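Local coordinates for protein 3-oxo-tetronate kinase (Haemophilus influenzae, PDB 1YZY) that catalyses the ATP-dependent phosphorylation of 3-oxo-tetronate to 3-oxo-tetronate 4-phosphate, at residues 42-47 with 66-71. Numbering follows the deposited sequence.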
loop_
_atom_site.group_PDB
_atom_site.type_symbol
_atom_site.label_atom_id
_atom_site.label_comp_id
_atom_site.label_asym_id
_atom_site.label_seq_id
_atom_site.Cartn_x
_atom_site.Cartn_y
_atom_site.Cartn_z
ATOM N N ASP A 42 -14.350 -8.458 -1.413
ATOM C CA ASP A 42 -15.064 -7.471 -0.610
ATOM C C ASP A 42 -14.604 -6.048 -0.887
ATOM O O ASP A 42 -15.382 -5.104 -0.748
ATOM C CB ASP A 42 -14.874 -7.752 0.886
ATOM C CG ASP A 42 -15.380 -9.110 1.302
ATOM O OD1 ASP A 42 -16.436 -9.547 0.790
ATOM O OD2 ASP A 42 -14.721 -9.734 2.161
ATOM N N ALA A 43 -13.328 -5.895 -1.225
ATOM C CA ALA A 43 -12.751 -4.583 -1.500
ATOM C C ALA A 43 -11.695 -4.606 -2.609
ATOM O O ALA A 43 -10.928 -5.561 -2.738
ATOM C CB ALA A 43 -12.145 -4.000 -0.213
ATOM N N ILE A 44 -11.685 -3.565 -3.430
ATOM C CA ILE A 44 -10.698 -3.450 -4.488
ATOM C C ILE A 44 -10.067 -2.079 -4.346
ATOM O O ILE A 44 -10.770 -1.077 -4.314
ATOM C CB ILE A 44 -11.319 -3.560 -5.892
ATOM C CG1 ILE A 44 -12.082 -4.877 -6.039
ATOM C CG2 ILE A 44 -10.219 -3.483 -6.951
ATOM C CD1 ILE A 44 -12.898 -4.971 -7.311
ATOM N N VAL A 45 -8.746 -2.049 -4.204
ATOM C CA VAL A 45 -7.998 -0.811 -4.075
ATOM C C VAL A 45 -7.212 -0.526 -5.364
ATOM O O VAL A 45 -6.457 -1.376 -5.826
ATOM C CB VAL A 45 -6.965 -0.911 -2.924
ATOM C CG1 VAL A 45 -6.237 0.410 -2.752
ATOM C CG2 VAL A 45 -7.636 -1.317 -1.627
ATOM N N ILE A 46 -7.401 0.647 -5.959
ATOM C CA ILE A 46 -6.646 1.011 -7.159
ATOM C C ILE A 46 -5.584 2.044 -6.789
ATOM O O ILE A 46 -5.893 3.120 -6.293
ATOM C CB ILE A 46 -7.549 1.547 -8.304
ATOM C CG1 ILE A 46 -8.429 0.420 -8.839
ATOM C CG2 ILE A 46 -6.690 2.109 -9.455
ATOM C CD1 ILE A 46 -9.315 0.838 -9.981
ATOM N N SER A 47 -4.328 1.659 -6.970
ATOM C CA SER A 47 -3.166 2.489 -6.676
ATOM C C SER A 47 -2.816 3.410 -7.847
ATOM O O SER A 47 -2.618 2.948 -8.979
ATOM C CB SER A 47 -1.977 1.578 -6.329
ATOM O OG SER A 47 -0.742 2.083 -6.808
ATOM N N TYR A 66 -12.690 4.933 -10.759
ATOM C CA TYR A 66 -14.068 4.834 -10.293
ATOM C C TYR A 66 -14.941 4.068 -11.274
ATOM O O TYR A 66 -15.777 3.258 -10.872
ATOM C CB TYR A 66 -14.654 6.239 -10.080
ATOM C CG TYR A 66 -16.169 6.279 -10.128
ATOM C CD1 TYR A 66 -16.935 5.868 -9.036
ATOM C CD2 TYR A 66 -16.839 6.650 -11.297
ATOM C CE1 TYR A 66 -18.330 5.817 -9.113
ATOM C CE2 TYR A 66 -18.230 6.598 -11.383
ATOM C CZ TYR A 66 -18.967 6.181 -10.286
ATOM O OH TYR A 66 -20.340 6.124 -10.370
ATOM N N GLN A 67 -14.805 4.392 -12.554
ATOM C CA GLN A 67 -15.609 3.751 -13.590
ATOM C C GLN A 67 -15.334 2.259 -13.624
ATOM O O GLN A 67 -16.255 1.454 -13.783
ATOM C CB GLN A 67 -15.341 4.397 -14.951
ATOM C CG GLN A 67 -16.279 3.937 -16.047
ATOM C CD GLN A 67 -17.732 4.243 -15.751
ATOM O OE1 GLN A 67 -18.621 3.455 -16.075
ATOM N NE2 GLN A 67 -17.986 5.404 -15.158
ATOM N N TRP A 68 -14.067 1.894 -13.455
ATOM C CA TRP A 68 -13.687 0.488 -13.442
ATOM C C TRP A 68 -14.249 -0.180 -12.185
ATOM O O TRP A 68 -14.924 -1.204 -12.270
ATOM C CB TRP A 68 -12.165 0.330 -13.488
ATOM C CG TRP A 68 -11.756 -1.102 -13.647
ATOM C CD1 TRP A 68 -11.646 -1.791 -14.815
ATOM C CD2 TRP A 68 -11.460 -2.033 -12.601
ATOM N NE1 TRP A 68 -11.307 -3.095 -14.567
ATOM C CE2 TRP A 68 -11.186 -3.274 -13.215
ATOM C CE3 TRP A 68 -11.404 -1.942 -11.203
ATOM C CZ2 TRP A 68 -10.860 -4.420 -12.482
ATOM C CZ3 TRP A 68 -11.082 -3.079 -10.473
ATOM C CH2 TRP A 68 -10.813 -4.303 -11.116
ATOM N N LEU A 69 -13.932 0.379 -11.018
ATOM C CA LEU A 69 -14.437 -0.156 -9.755
ATOM C C LEU A 69 -15.959 -0.333 -9.834
ATOM O O LEU A 69 -16.501 -1.338 -9.370
ATOM C CB LEU A 69 -14.054 0.771 -8.590
ATOM C CG LEU A 69 -12.564 0.795 -8.218
ATOM C CD1 LEU A 69 -12.238 2.074 -7.479
ATOM C CD2 LEU A 69 -12.157 -0.428 -7.394
ATOM N N LYS A 70 -16.635 0.635 -10.446
ATOM C CA LYS A 70 -18.083 0.595 -10.623
ATOM C C LYS A 70 -18.479 -0.576 -11.525
ATOM O O LYS A 70 -19.399 -1.334 -11.204
ATOM C CB LYS A 70 -18.575 1.905 -11.254
ATOM C CG LYS A 70 -20.086 1.981 -11.427
ATOM C CD LYS A 70 -20.488 3.088 -12.385
ATOM C CE LYS A 70 -21.991 3.347 -12.351
ATOM N NZ LYS A 70 -22.793 2.124 -12.595
ATOM N N GLU A 71 -17.823 -0.679 -12.681
ATOM C CA GLU A 71 -18.102 -1.753 -13.630
ATOM C C GLU A 71 -17.833 -3.116 -13.013
ATOM O O GLU A 71 -18.442 -4.114 -13.410
ATOM C CB GLU A 71 -17.260 -1.599 -14.902
ATOM C CG GLU A 71 -17.693 -0.456 -15.821
ATOM C CD GLU A 71 -16.811 -0.305 -17.059
ATOM O OE1 GLU A 71 -17.349 0.046 -18.132
ATOM O OE2 GLU A 71 -15.582 -0.520 -16.962
#
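Ile44 and Ile46 of strand 43-47 meet Trp68 and Leu69 of helix 55-71, and these four buried side chains form the tight part of the contact. Ile44 CG2, anti to the backbone N, lies in the plane of the Trp68 ring and touches its edge at CZ3 (3.6 Å), the two side chains crossing at about a right angle. The same Ile44 CG2 meets Leu69 CD2 at 3.6 Å. Leu69 CD2 also lies 3.6 Å from Ile44 CB and 3.4 Å from Ile44 O, the one polar atom touched. Ile46, with CD1 anti to CA (chi2 -178°), brings CD1 up to both Trp68 CE3 and Leu69 CG, each at 3.7 Å; it approaches Trp68 obliquely and Leu69 tip to tip. Lys70 and Glu71, by contrast, lie on the solvent side of the helix and touch nothing on the strand. Ala43 and Val45 point away and pack on helix 9-20. The axes of 43-47 and 66-71 run nearly antiparallel (160°), 9.8 Å apart, consistent with alpha/beta layering in the sugar-binding N-terminal domain. Trp68 NE1 turns to Gln35 O in a weak hydrogen bond, leaving carbon atoms to face the strand; cohesion here probably comes from van der Waals contact and burial of apolar surface.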